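Local atomic coordinates of dehalogenase-like hydrolase (Ralstonia solanacearum, PDB entry 3UMB), a protein that probably catalyses the hydrolytic dehalogenation of small (S)-2-haloalkanoic acids to (R)-2-hydroxyalkanoic acids, as a metal-binding member of the HAD-like hydrolase superfamily. Residues Asp143-Val151 against Ala160-Phe168. Sequence-based numbering, arbitrary orientation.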
ATOM      1  N   ASP A 143      11.292  -2.211  28.135  1.00 41.98           N
ATOM      2  CA  ASP A 143      12.373  -3.179  28.038  1.00 41.23           C
ATOM      3  C   ASP A 143      13.018  -3.200  26.631  1.00 39.98           C
ATOM      4  O   ASP A 143      14.240  -3.063  26.509  1.00 40.19           O
ATOM      5  CB  ASP A 143      11.848  -4.557  28.413  1.00 41.09           C
ATOM      6  CG  ASP A 143      11.419  -4.637  29.865  1.00 43.37           C
ATOM      7  OD1 ASP A 143      11.139  -3.573  30.471  1.00 47.87           O
ATOM      8  OD2 ASP A 143      11.358  -5.769  30.406  1.00 46.05           O
ATOM      9  N   HIS A 144      12.207  -3.335  25.572  1.00 38.04           N
ATOM     10  CA  HIS A 144      12.746  -3.409  24.198  1.00 35.93           C
ATOM     11  C   HIS A 144      12.119  -2.358  23.294  1.00 33.28           C
ATOM     12  O   HIS A 144      10.930  -2.147  23.319  1.00 32.81           O
ATOM     13  CB  HIS A 144      12.531  -4.804  23.609  1.00 36.19           C
ATOM     14  CG  HIS A 144      12.996  -5.935  24.489  1.00 39.29           C
ATOM     15  ND1 HIS A 144      14.310  -6.367  24.519  1.00 40.26           N
ATOM     16  CD2 HIS A 144      12.314  -6.744  25.343  1.00 39.78           C
ATOM     17  CE1 HIS A 144      14.413  -7.392  25.350  1.00 41.19           C
ATOM     18  NE2 HIS A 144      13.218  -7.641  25.863  1.00 40.74           N
ATOM     19  N   VAL A 145      12.954  -1.677  22.526  1.00 30.96           N
ATOM     20  CA  VAL A 145      12.526  -0.687  21.560  1.00 29.02           C
ATOM     21  C   VAL A 145      13.070  -1.229  20.221  1.00 27.90           C
ATOM     22  O   VAL A 145      14.289  -1.170  19.946  1.00 28.32           O
ATOM     23  CB  VAL A 145      13.039   0.723  21.934  1.00 29.39           C
ATOM     24  CG1 VAL A 145      12.930   1.711  20.762  1.00 29.64           C
ATOM     25  CG2 VAL A 145      12.274   1.273  23.149  1.00 28.39           C
ATOM     26  N   LEU A 146      12.161  -1.811  19.432  1.00 25.55           N
ATOM     27  CA  LEU A 146      12.514  -2.600  18.251  1.00 24.24           C
ATOM     28  C   LEU A 146      12.139  -1.891  16.922  1.00 23.51           C
ATOM     29  O   LEU A 146      11.122  -1.227  16.798  1.00 23.45           O
ATOM     30  CB  LEU A 146      11.868  -3.997  18.352  1.00 22.67           C
ATOM     31  CG  LEU A 146      12.084  -4.754  19.690  1.00 22.14           C
ATOM     32  CD1 LEU A 146      11.100  -5.827  19.852  1.00 18.36           C
ATOM     33  CD2 LEU A 146      13.507  -5.349  19.791  1.00 21.91           C
ATOM     34  N   SER A 147      13.018  -2.026  15.945  1.00 23.20           N
ATOM     35  CA  SER A 147      12.862  -1.439  14.632  1.00 22.27           C
ATOM     36  C   SER A 147      12.964  -2.517  13.588  1.00 20.84           C
ATOM     37  O   SER A 147      13.836  -3.376  13.662  1.00 21.38           O
ATOM     38  CB  SER A 147      13.976  -0.450  14.395  1.00 22.95           C
ATOM     39  OG  SER A 147      14.036  -0.024  13.048  1.00 23.58           O
ATOM     40  N   VAL A 148      12.116  -2.429  12.584  1.00 19.08           N
ATOM     41  CA  VAL A 148      12.187  -3.316  11.435  1.00 18.28           C
ATOM     42  C   VAL A 148      13.476  -3.147  10.666  1.00 17.38           C
ATOM     43  O   VAL A 148      13.747  -3.863   9.729  1.00 15.68           O
ATOM     44  CB  VAL A 148      11.026  -3.042  10.471  1.00 18.49           C
ATOM     45  CG1 VAL A 148       9.697  -3.112  11.210  1.00 15.57           C
ATOM     46  CG2 VAL A 148      11.237  -1.652   9.755  1.00 19.57           C
ATOM     47  N   ASP A 149      14.285  -2.175  11.042  1.00 18.84           N
ATOM     48  CA  ASP A 149      15.569  -2.012  10.405  1.00 20.32           C
ATOM     49  C   ASP A 149      16.527  -3.226  10.584  1.00 20.46           C
ATOM     50  O   ASP A 149      17.442  -3.429   9.797  1.00 21.31           O
ATOM     51  CB  ASP A 149      16.236  -0.765  10.971  1.00 21.68           C
ATOM     52  CG  ASP A 149      17.494  -0.413  10.236  1.00 21.43           C
ATOM     53  OD1 ASP A 149      17.437   0.184   9.125  1.00 20.71           O
ATOM     54  OD2 ASP A 149      18.532  -0.719  10.798  1.00 23.62           O
ATOM     55  N   ALA A 150      16.327  -3.987  11.642  1.00 20.75           N
ATOM     56  CA  ALA A 150      17.111  -5.196  11.950  1.00 20.93           C
ATOM     57  C   ALA A 150      16.914  -6.237  10.861  1.00 21.61           C
ATOM     58  O   ALA A 150      17.830  -7.020  10.576  1.00 22.81           O
ATOM     59  CB  ALA A 150      16.647  -5.761  13.322  1.00 20.50           C
ATOM     60  N   VAL A 151      15.718  -6.248  10.237  1.00 20.26           N
ATOM     61  CA  VAL A 151      15.439  -7.226   9.239  1.00 19.16           C
ATOM     62  C   VAL A 151      15.308  -6.626   7.836  1.00 19.72           C
ATOM     63  O   VAL A 151      15.146  -7.362   6.891  1.00 19.51           O
ATOM     64  CB  VAL A 151      14.215  -8.028   9.632  1.00 19.26           C
ATOM     65  CG1 VAL A 151      14.494  -8.784  10.999  1.00 17.92           C
ATOM     66  CG2 VAL A 151      12.973  -7.091   9.789  1.00 17.74           C
ATOM     67  N   ALA A 160       9.344  -8.858  10.249  1.00 18.78           N
ATOM     68  CA  ALA A 160       9.129  -7.661  11.104  1.00 18.97           C
ATOM     69  C   ALA A 160       8.361  -8.039  12.346  1.00 19.27           C
ATOM     70  O   ALA A 160       8.773  -7.701  13.436  1.00 19.44           O
ATOM     71  CB  ALA A 160       8.390  -6.553  10.372  1.00 19.16           C
ATOM     72  N   TYR A 161       7.246  -8.743  12.186  1.00 20.02           N
ATOM     73  CA  TYR A 161       6.458  -9.200  13.340  1.00 20.55           C
ATOM     74  C   TYR A 161       7.317 -10.126  14.234  1.00 20.82           C
ATOM     75  O   TYR A 161       7.341  -9.982  15.476  1.00 20.90           O
ATOM     76  CB  TYR A 161       5.143  -9.868  12.909  1.00 21.14           C
ATOM     77  CG  TYR A 161       4.116  -8.887  12.332  1.00 19.74           C
ATOM     78  CD1 TYR A 161       3.666  -7.772  13.083  1.00 19.84           C
ATOM     79  CD2 TYR A 161       3.581  -9.079  11.073  1.00 18.55           C
ATOM     80  CE1 TYR A 161       2.738  -6.839  12.554  1.00 15.84           C
ATOM     81  CE2 TYR A 161       2.635  -8.157  10.528  1.00 19.17           C
ATOM     82  CZ  TYR A 161       2.224  -7.040  11.279  1.00 18.77           C
ATOM     83  OH  TYR A 161       1.293  -6.167  10.738  1.00 20.46           O
ATOM     84  N   ALA A 162       8.108 -10.988  13.598  1.00 19.75           N
ATOM     85  CA  ALA A 162       8.894 -11.941  14.339  1.00 19.81           C
ATOM     86  C   ALA A 162       9.866 -11.312  15.305  1.00 19.98           C
ATOM     87  O   ALA A 162      10.301 -12.003  16.208  1.00 21.10           O
ATOM     88  CB  ALA A 162       9.632 -12.915  13.436  1.00 18.76           C
ATOM     89  N   LEU A 163      10.217 -10.049  15.129  1.00 20.44           N
ATOM     90  CA  LEU A 163      11.165  -9.427  16.041  1.00 22.31           C
ATOM     91  C   LEU A 163      10.687  -9.482  17.515  1.00 22.81           C
ATOM     92  O   LEU A 163      11.509  -9.584  18.419  1.00 23.49           O
ATOM     93  CB  LEU A 163      11.544  -7.969  15.623  1.00 21.61           C
ATOM     94  CG  LEU A 163      12.399  -7.740  14.361  1.00 20.52           C
ATOM     95  CD1 LEU A 163      12.342  -6.282  13.865  1.00 16.49           C
ATOM     96  CD2 LEU A 163      13.827  -8.169  14.565  1.00 20.41           C
ATOM     97  N   ALA A 164       9.384  -9.426  17.761  1.00 23.83           N
ATOM     98  CA  ALA A 164       8.925  -9.226  19.143  1.00 24.26           C
ATOM     99  C   ALA A 164       8.936 -10.525  19.934  1.00 24.42           C
ATOM    100  O   ALA A 164       9.492 -10.549  21.018  1.00 24.27           O
ATOM    101  CB  ALA A 164       7.603  -8.531  19.211  1.00 24.27           C
ATOM    102  N   PRO A 165       8.407 -11.623  19.379  1.00 24.96           N
ATOM    103  CA  PRO A 165       8.664 -12.873  20.088  1.00 26.01           C
ATOM    104  C   PRO A 165      10.148 -13.085  20.414  1.00 27.94           C
ATOM    105  O   PRO A 165      10.453 -13.461  21.551  1.00 27.96           O
ATOM    106  CB  PRO A 165       8.123 -13.919  19.141  1.00 25.74           C
ATOM    107  CG  PRO A 165       6.927 -13.189  18.518  1.00 24.64           C
ATOM    108  CD  PRO A 165       7.485 -11.829  18.250  1.00 25.41           C
ATOM    109  N   ARG A 166      11.057 -12.765  19.480  1.00 29.11           N
ATOM    110  CA  ARG A 166      12.489 -13.001  19.708  1.00 29.96           C
ATOM    111  C   ARG A 166      13.018 -12.249  20.841  1.00 30.42           C
ATOM    112  O   ARG A 166      13.680 -12.827  21.671  1.00 31.22           O
ATOM    113  CB  ARG A 166      13.380 -12.611  18.536  1.00 29.83           C
ATOM    114  CG  ARG A 166      13.713 -13.797  17.671  1.00 32.56           C
ATOM    115  CD  ARG A 166      15.122 -13.697  17.042  1.00 32.38           C
ATOM    116  NE  ARG A 166      15.263 -12.552  16.165  1.00 28.42           N
ATOM    117  CZ  ARG A 166      14.537 -12.364  15.089  1.00 27.75           C
ATOM    118  NH1 ARG A 166      13.601 -13.245  14.747  1.00 31.45           N
ATOM    119  NH2 ARG A 166      14.772 -11.319  14.323  1.00 28.56           N
ATOM    120  N   ALA A 167      12.799 -10.936  20.842  1.00 31.18           N
ATOM    121  CA  ALA A 167      13.305 -10.068  21.921  1.00 31.42           C
ATOM    122  C   ALA A 167      12.737 -10.427  23.328  1.00 32.26           C
ATOM    123  O   ALA A 167      13.452 -10.326  24.313  1.00 30.94           O
ATOM    124  CB  ALA A 167      13.043  -8.613  21.606  1.00 30.61           C
ATOM    125  N   PHE A 168      11.471 -10.852  23.386  1.00 33.99           N
ATOM    126  CA  PHE A 168      10.787 -11.100  24.664  1.00 36.25           C
ATOM    127  C   PHE A 168      10.936 -12.526  25.205  1.00 37.42           C
ATOM    128  O   PHE A 168      10.588 -12.766  26.355  1.00 38.19           O
ATOM    129  CB  PHE A 168       9.298 -10.692  24.574  1.00 36.33           C
ATOM    130  CG  PHE A 168       9.102  -9.199  24.709  1.00 39.00           C
ATOM    131  CD1 PHE A 168       8.880  -8.626  25.945  1.00 39.90           C
ATOM    132  CD2 PHE A 168       9.274  -8.364  23.609  1.00 38.76           C
ATOM    133  CE1 PHE A 168       8.769  -7.252  26.068  1.00 41.61           C
ATOM    134  CE2 PHE A 168       9.177  -6.997  23.731  1.00 40.00           C
ATOM    135  CZ  PHE A 168       8.923  -6.435  24.958  1.00 41.03           C
TER
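H144 turns the edge of its imidazole onto the face of F168, with CD2 over the middle of the phenyl ring and 3.4 Å from CZ. The ring planes stand at 69° with centroids 4.5 Å apart, an edge-to-face pair. With CG of H144 anti to its carbonyl carbon (chi1 -51°), the imidazole reaches the last turn of helix 163-168, where A167 CB lies over one of its faces in a CH-pi contact. NE2 of H144 comes within 3.1 Å of A167 O, but at too poor an angle to count as a hydrogen bond. CB of A167 also meets CD1 and CD2 of L146, each at 3.8 Å, while CD1 of L146 lies at the edge of the F168 ring. Farther along, L163 brings CD1 against the C-terminal end of the strand, 3.3 Å from S147 O and in contact with V148 CA. Its other branch, CD2, meets V151 CG1 tip to tip and also touches the A150 methyl. V148 CG1 packs on A160 CB, 3.8 Å away. S147 points its CB away from the helix, and its OG is hydrogen-bonded to G124 O. Strand 144-147, outermost in the parallel sheet and paired with strand 118-122, runs at 148° to helix 163-168. This helix also packs A164 and F168 on strand 6-9, forming part of the helical layer over the Rossmann-like core of the HAD fold.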